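Local structure of auracyanin-B-2 (Chloroflexus aurantiacus, 1QHQ) at residues 26-31 with 53-58; 46-51 with 103-108. The protein carries electrons as a type 1 blue copper protein, probably as a soluble acceptor for the membrane-bound alternative complex III. One frame throughout, in Å; residues are numbered along the deposited sequence.

Interaction 1: 26-31 with 53-58; sequences DALAFA and LGVQHN. With CU (copper (II) ion), chain B.
Two loops, 26-31 and 53-58, come closest at Asp26 and Leu53, whose CA atoms are 6.4 Å apart, and spread to 8.6 Å between the CA atoms of Leu28 and His57. Neither is helix or strand, and Leu28 is the centre of an inverse gamma turn, closed by a weak bond from Ala29 N back to Ala27 O. Leu28 holds CG beside its backbone N, anti to the carbonyl carbon (chi1 -53°); its methyl CD2 lies 4.0 Å from CD1 of Leu53 and 4.1 Å from CE1 of the His57 ring, the leucine and histidine side chains crossing at about a right angle. CG1 of Val55 touches the same methyl.

Such loops at one end of a cupredoxin beta-sandwich carry the type 1 copper site. ND1 of His57 binds the copper ion at 2.0 Å, sharing it with Cys122, His127 and Met132. At the other nitrogen a single water bridges the loops: it lies at the ring edge, in plane, accepts from His57 NE2 at 2.8 Å and donates to Ala27 O at 2.7 Å. Both ring nitrogens are therefore engaged, which would limit rotation of the imidazole. Farther along, the Phe30 ring turns its edge to Asn58, with CZ 3.4 Å from Asn58 O, a buried carbonyl oxygen that has no polar partner in the model, while Asn58 OD1 accepts from Thr123 N.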
ATOM      1  N   ASP A  26       8.950  13.526   8.121  1.00 24.01           N
ATOM      2  CA  ASP A  26       9.662  14.578   7.383  1.00 24.04           C
ATOM      3  C   ASP A  26      10.257  14.102   6.079  1.00 24.28           C
ATOM      4  O   ASP A  26      11.125  14.781   5.481  1.00 22.93           O
ATOM      5  CB  ASP A  26      10.780  15.142   8.298  1.00 28.31           C
ATOM      6  CG  ASP A  26      10.159  15.891   9.484  1.00 32.07           C
ATOM      7  OD1 ASP A  26       9.315  16.775   9.212  1.00 33.48           O
ATOM      8  OD2 ASP A  26      10.399  15.485  10.629  1.00 35.55           O
ATOM      9  N   ALA A  27       9.802  12.976   5.541  1.00 18.29           N
ATOM     10  CA  ALA A  27      10.331  12.456   4.283  1.00 16.89           C
ATOM     11  C   ALA A  27       9.262  11.786   3.473  1.00 17.87           C
ATOM     12  O   ALA A  27       8.255  11.307   4.057  1.00 18.64           O
ATOM     13  CB  ALA A  27      11.483  11.467   4.556  1.00 17.27           C
ATOM     14  N   LEU A  28       9.449  11.589   2.187  1.00 15.96           N
ATOM     15  CA  LEU A  28       8.578  10.793   1.352  1.00 16.63           C
ATOM     16  C   LEU A  28       8.962   9.312   1.443  1.00 16.44           C
ATOM     17  O   LEU A  28       9.605   8.716   0.601  1.00 16.14           O
ATOM     18  CB  LEU A  28       8.625  11.292  -0.096  1.00 16.48           C
ATOM     19  CG  LEU A  28       8.357  12.816  -0.236  1.00 20.34           C
ATOM     20  CD1 LEU A  28       8.421  13.184  -1.714  1.00 21.26           C
ATOM     21  CD2 LEU A  28       7.012  13.185   0.345  1.00 19.26           C
ATOM     22  N   ALA A  29       8.573   8.732   2.602  1.00 15.81           N
ATOM     23  CA  ALA A  29       8.956   7.340   2.871  1.00 14.09           C
ATOM     24  C   ALA A  29       7.963   6.769   3.909  1.00 16.12           C
ATOM     25  O   ALA A  29       7.351   7.514   4.656  1.00 15.37           O
ATOM     26  CB  ALA A  29      10.342   7.295   3.483  1.00 14.29           C
ATOM     27  N   PHE A  30       7.935   5.438   3.928  1.00 14.88           N
ATOM     28  CA  PHE A  30       7.242   4.788   5.060  1.00 11.97           C
ATOM     29  C   PHE A  30       8.230   4.764   6.223  1.00 13.18           C
ATOM     30  O   PHE A  30       9.433   4.573   6.015  1.00 15.36           O
ATOM     31  CB  PHE A  30       6.891   3.352   4.649  1.00 10.01           C
ATOM     32  CG  PHE A  30       5.863   3.260   3.578  1.00  7.17           C
ATOM     33  CD1 PHE A  30       4.524   3.578   3.824  1.00  7.47           C
ATOM     34  CD2 PHE A  30       6.207   2.893   2.279  1.00  8.55           C
ATOM     35  CE1 PHE A  30       3.600   3.541   2.825  1.00 10.43           C
ATOM     36  CE2 PHE A  30       5.282   2.866   1.268  1.00  9.76           C
ATOM     37  CZ  PHE A  30       3.936   3.165   1.533  1.00  9.86           C
ATOM     38  N   ALA A  31       7.703   4.751   7.459  1.00 12.66           N
ATOM     39  CA  ALA A  31       8.577   4.584   8.617  1.00 15.47           C
ATOM     40  C   ALA A  31       9.092   3.148   8.681  1.00 14.68           C
ATOM     41  O   ALA A  31      10.204   2.886   9.095  1.00 18.60           O
ATOM     42  CB  ALA A  31       7.862   4.968   9.901  1.00 17.06           C
ATOM     43  N   LEU A  53       4.755  17.527   6.460  1.00 21.38           N
ATOM     44  CA  LEU A  53       4.826  18.144   5.143  1.00 20.85           C
ATOM     45  C   LEU A  53       3.494  18.579   4.618  1.00 21.49           C
ATOM     46  O   LEU A  53       3.350  19.118   3.501  1.00 21.02           O
ATOM     47  CB  LEU A  53       5.455  17.115   4.142  1.00 18.64           C
ATOM     48  CG  LEU A  53       6.809  16.578   4.557  1.00 17.31           C
ATOM     49  CD1 LEU A  53       7.293  15.486   3.600  1.00 19.74           C
ATOM     50  CD2 LEU A  53       7.845  17.708   4.612  1.00 22.04           C
ATOM     51  N   GLY A  54       2.391  18.087   5.246  1.00 20.04           N
ATOM     52  CA  GLY A  54       1.065  18.342   4.703  1.00 17.98           C
ATOM     53  C   GLY A  54       0.769  17.498   3.480  1.00 14.17           C
ATOM     54  O   GLY A  54      -0.114  17.764   2.676  1.00 17.39           O
ATOM     55  N   VAL A  55       1.508  16.353   3.369  1.00 14.90           N
ATOM     56  CA  VAL A  55       1.445  15.576   2.147  1.00 14.96           C
ATOM     57  C   VAL A  55       0.611  14.298   2.243  1.00 15.20           C
ATOM     58  O   VAL A  55       0.456  13.718   3.318  1.00 16.38           O
ATOM     59  CB  VAL A  55       2.861  15.261   1.609  1.00 17.95           C
ATOM     60  CG1 VAL A  55       3.494  14.112   2.384  1.00 16.98           C
ATOM     61  CG2 VAL A  55       2.808  14.993   0.115  1.00 16.92           C
ATOM     62  N   GLN A  56      -0.005  13.937   1.160  1.00 15.06           N
ATOM     63  CA  GLN A  56      -0.797  12.734   1.000  1.00 14.40           C
ATOM     64  C   GLN A  56       0.042  11.486   0.761  1.00 16.60           C
ATOM     65  O   GLN A  56       1.078  11.539   0.129  1.00 16.35           O
ATOM     66  CB  GLN A  56      -1.744  12.900  -0.187  1.00 12.72           C
ATOM     67  CG  GLN A  56      -2.816  13.962   0.088  1.00 12.68           C
ATOM     68  CD  GLN A  56      -3.446  14.420  -1.219  1.00 17.64           C
ATOM     69  OE1 GLN A  56      -2.749  15.084  -2.019  1.00 17.88           O
ATOM     70  NE2 GLN A  56      -4.665  14.052  -1.469  1.00 21.70           N
ATOM     71  N   HIS A  57      -0.520  10.331   1.190  1.00 15.37           N
ATOM     72  CA  HIS A  57       0.170   9.060   1.027  1.00 12.52           C
ATOM     73  C   HIS A  57      -0.847   7.892   1.084  1.00 14.81           C
ATOM     74  O   HIS A  57      -1.886   7.989   1.701  1.00 11.99           O
ATOM     75  CB  HIS A  57       1.113   8.785   2.189  1.00  8.65           C
ATOM     76  CG  HIS A  57       2.317   9.646   2.377  1.00 11.31           C
ATOM     77  ND1 HIS A  57       3.292   9.766   1.399  1.00 14.90           N
ATOM     78  CD2 HIS A  57       2.785  10.272   3.465  1.00 12.90           C
ATOM     79  CE1 HIS A  57       4.279  10.497   1.875  1.00 10.43           C
ATOM     80  NE2 HIS A  57       4.006  10.837   3.128  1.00 11.99           N
ATOM     81  N   ASN A  58      -0.432   6.818   0.391  1.00 12.19           N
ATOM     82  CA  ASN A  58      -1.253   5.583   0.510  1.00 11.08           C
ATOM     83  C   ASN A  58      -0.240   4.440   0.688  1.00 10.02           C
ATOM     84  O   ASN A  58       0.933   4.612   0.783  1.00  9.29           O
ATOM     85  CB  ASN A  58      -2.193   5.347  -0.602  1.00 10.58           C
ATOM     86  CG  ASN A  58      -1.607   4.996  -1.938  1.00  8.66           C
ATOM     87  OD1 ASN A  58      -0.375   5.106  -2.072  1.00 11.58           O
ATOM     88  ND2 ASN A  58      -2.409   4.596  -2.907  1.00 13.21           N
TER
HETATM   89 CU    CU B 141       3.359   8.915  -0.432  1.00 13.92          CU
HETATM   90  O   HOH W   1       5.784  12.084   4.920  1.00 14.76           O

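Interaction 2: 46-51 with 103-108; sequences DFVNQN and GESGSV
Segments 46-51 and 103-108 pair antiparallel in the cupredoxin sandwich, their strand axes 4.7 Å apart at closest approach. Phe47 and Gly106 form a hydrogen-bonded pair: Phe47 N reaches Gly106 O at 2.8 Å, and Gly106 N returns to Phe47 O at 2.9 Å. Beyond them Asn49 N bonds to Glu104 O, and Gly103 N gives a 2.7 Å bond to Asn49 O. On the face bearing Asp46 and Val48, Ser107 OG donates to Asp46 OD1 over a short 2.5 Å, arriving on the anti side and 33° out of the carboxylate plane; Arg44 forms a salt bridge with the same oxygen. An alanine in place of Asp46 would probably leave Ser107 OG without this acceptor and the Arg44 guanidinium without its charged mate. Next along, CG1 of Val48 lies 3.4 Å from Ser105 OG. The opposite face carries Phe47 and Asn49. OD1 of Asn49 accepts from Asn51 ND2 at 2.8 Å, while its ND2 bonds to Leu100 O. Strand 42-49 is the middle of three, with 17-22 running parallel on one side and 104-111 antiparallel on the other.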
ATOM      1  N   ASP A  46      -3.221  -1.122   9.006  1.00  6.45           N
ATOM      2  CA  ASP A  46      -3.662   0.231   9.399  1.00  8.75           C
ATOM      3  C   ASP A  46      -2.536   1.222   8.994  1.00  9.85           C
ATOM      4  O   ASP A  46      -1.476   1.155   9.599  1.00 11.14           O
ATOM      5  CB  ASP A  46      -3.901   0.296  10.895  1.00 12.72           C
ATOM      6  CG  ASP A  46      -5.001  -0.696  11.351  1.00 12.61           C
ATOM      7  OD1 ASP A  46      -5.892  -0.917  10.538  1.00 11.27           O
ATOM      8  OD2 ASP A  46      -4.969  -1.058  12.543  1.00 14.84           O
ATOM      9  N   PHE A  47      -2.842   2.089   8.038  1.00 10.01           N
ATOM     10  CA  PHE A  47      -1.807   3.100   7.646  1.00 11.19           C
ATOM     11  C   PHE A  47      -2.197   4.460   8.245  1.00  9.78           C
ATOM     12  O   PHE A  47      -3.298   4.965   8.018  1.00  9.45           O
ATOM     13  CB  PHE A  47      -1.832   3.194   6.119  1.00  9.44           C
ATOM     14  CG  PHE A  47      -0.801   4.156   5.547  1.00 12.30           C
ATOM     15  CD1 PHE A  47       0.402   4.300   6.187  1.00 15.67           C
ATOM     16  CD2 PHE A  47      -1.093   4.882   4.425  1.00 14.30           C
ATOM     17  CE1 PHE A  47       1.351   5.229   5.715  1.00 20.25           C
ATOM     18  CE2 PHE A  47      -0.136   5.777   3.937  1.00 14.56           C
ATOM     19  CZ  PHE A  47       1.070   5.919   4.559  1.00 13.68           C
ATOM     20  N   VAL A  48      -1.361   4.909   9.172  1.00 11.66           N
ATOM     21  CA  VAL A  48      -1.572   6.214   9.814  1.00 14.60           C
ATOM     22  C   VAL A  48      -0.629   7.247   9.165  1.00 14.33           C
ATOM     23  O   VAL A  48       0.579   7.060   9.146  1.00 16.85           O
ATOM     24  CB  VAL A  48      -1.205   6.104  11.313  1.00 15.65           C
ATOM     25  CG1 VAL A  48      -1.524   7.410  12.021  1.00 19.29           C
ATOM     26  CG2 VAL A  48      -2.011   4.945  11.943  1.00 19.69           C
ATOM     27  N   ASN A  49      -1.236   8.183   8.433  1.00 12.35           N
ATOM     28  CA  ASN A  49      -0.446   9.209   7.736  1.00 13.22           C
ATOM     29  C   ASN A  49      -0.306  10.472   8.593  1.00 14.11           C
ATOM     30  O   ASN A  49      -1.102  11.407   8.370  1.00 18.53           O
ATOM     31  CB  ASN A  49      -1.074   9.561   6.395  1.00 11.43           C
ATOM     32  CG  ASN A  49      -0.148  10.599   5.623  1.00 11.61           C
ATOM     33  OD1 ASN A  49       0.948  10.743   6.046  1.00 15.52           O
ATOM     34  ND2 ASN A  49      -0.737  11.160   4.614  1.00 14.39           N
ATOM     35  N   GLN A  50       0.600  10.504   9.533  1.00 13.75           N
ATOM     36  CA  GLN A  50       0.904  11.754  10.262  1.00 16.65           C
ATOM     37  C   GLN A  50       2.299  12.229   9.796  1.00 16.70           C
ATOM     38  O   GLN A  50       3.266  11.500   9.861  1.00 16.19           O
ATOM     39  CB  GLN A  50       0.944  11.494  11.759  1.00 22.92           C
ATOM     40  CG  GLN A  50      -0.469  11.323  12.348  1.00 30.40           C
ATOM     41  CD  GLN A  50      -0.403  10.835  13.780  1.00 38.08           C
ATOM     42  OE1 GLN A  50       0.630  10.951  14.450  1.00 44.65           O
ATOM     43  NE2 GLN A  50      -1.513  10.275  14.253  1.00 41.69           N
ATOM     44  N   ASN A  51       2.300  13.450   9.226  1.00 17.30           N
ATOM     45  CA  ASN A  51       3.586  13.942   8.685  1.00 19.33           C
ATOM     46  C   ASN A  51       3.608  15.475   8.788  1.00 20.78           C
ATOM     47  O   ASN A  51       2.555  16.087   8.862  1.00 20.42           O
ATOM     48  CB  ASN A  51       3.815  13.478   7.271  1.00 19.14           C
ATOM     49  CG  ASN A  51       2.965  14.066   6.205  1.00 20.74           C
ATOM     50  OD1 ASN A  51       3.144  15.242   5.784  1.00 19.93           O
ATOM     51  ND2 ASN A  51       2.007  13.340   5.653  1.00 14.30           N
ATOM     52  N   GLY A 103      -2.609  13.590   8.460  1.00 14.27           N
ATOM     53  CA  GLY A 103      -3.476  13.540   9.606  1.00 13.50           C
ATOM     54  C   GLY A 103      -4.550  12.453   9.487  1.00 16.12           C
ATOM     55  O   GLY A 103      -5.340  12.330  10.409  1.00 19.40           O
ATOM     56  N   GLU A 104      -4.691  11.863   8.320  1.00 11.29           N
ATOM     57  CA  GLU A 104      -5.715  10.855   8.093  1.00 11.17           C
ATOM     58  C   GLU A 104      -5.108   9.446   8.286  1.00 11.42           C
ATOM     59  O   GLU A 104      -3.895   9.250   8.302  1.00 11.23           O
ATOM     60  CB  GLU A 104      -6.295  10.961   6.674  1.00 10.02           C
ATOM     61  CG  GLU A 104      -7.320  12.129   6.603  1.00 10.27           C
ATOM     62  CD  GLU A 104      -8.119  12.104   5.342  1.00 15.69           C
ATOM     63  OE1 GLU A 104      -7.604  11.669   4.294  1.00 17.29           O
ATOM     64  OE2 GLU A 104      -9.287  12.586   5.339  1.00 21.09           O
ATOM     65  N   SER A 105      -5.999   8.522   8.581  1.00  9.41           N
ATOM     66  CA  SER A 105      -5.647   7.108   8.780  1.00  9.82           C
ATOM     67  C   SER A 105      -6.647   6.252   7.984  1.00  9.12           C
ATOM     68  O   SER A 105      -7.785   6.626   7.832  1.00 11.80           O
ATOM     69  CB  SER A 105      -5.792   6.743  10.265  1.00 11.32           C
ATOM     70  OG  SER A 105      -4.753   7.388  11.017  1.00 16.71           O
ATOM     71  N   GLY A 106      -6.117   5.168   7.422  1.00  8.57           N
ATOM     72  CA  GLY A 106      -7.035   4.316   6.608  1.00  8.52           C
ATOM     73  C   GLY A 106      -6.493   2.890   6.635  1.00  9.51           C
ATOM     74  O   GLY A 106      -5.297   2.651   6.763  1.00  9.03           O
ATOM     75  N   SER A 107      -7.429   1.942   6.521  1.00 10.80           N
ATOM     76  CA  SER A 107      -6.957   0.536   6.565  1.00  9.88           C
ATOM     77  C   SER A 107      -7.287  -0.154   5.251  1.00  9.35           C
ATOM     78  O   SER A 107      -8.165   0.235   4.492  1.00 11.07           O
ATOM     79  CB  SER A 107      -7.643  -0.209   7.718  1.00 12.18           C
ATOM     80  OG  SER A 107      -7.331   0.414   8.966  1.00 13.46           O
ATOM     81  N   VAL A 108      -6.675  -1.356   5.126  1.00  8.47           N
ATOM     82  CA  VAL A 108      -7.114  -2.299   4.090  1.00  6.69           C
ATOM     83  C   VAL A 108      -7.035  -3.724   4.672  1.00 10.25           C
ATOM     84  O   VAL A 108      -6.110  -4.003   5.400  1.00  8.90           O
ATOM     85  CB  VAL A 108      -6.367  -2.170   2.787  1.00  9.97           C
ATOM     86  CG1 VAL A 108      -4.875  -2.403   2.905  1.00 11.49           C
ATOM     87  CG2 VAL A 108      -6.972  -3.048   1.689  1.00 11.28           C
TER

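The two contacts form a worked example of a metal loop held against a sheet. Their centres are about 10 Å apart, and their segments alternate along the chain: 26-31, 46-51, 53-58, then 103-108. Interaction 2 lies within the three-stranded sheet, whereas interaction 1 joins loops at the copper end of the sandwich. They meet directly: Asn49 ND2 probably bonds to Val55 O at 3.1 Å, Asn49 OD1 lies 3.2 Å from His57 CD2, and Phe47 CE2 packs 3.6 Å from His57 O. Segment 46-51, through Phe47 and Asn49, thus probably serves as a second shell behind His57, and its pairing with 103-108 links that shell to the sheet.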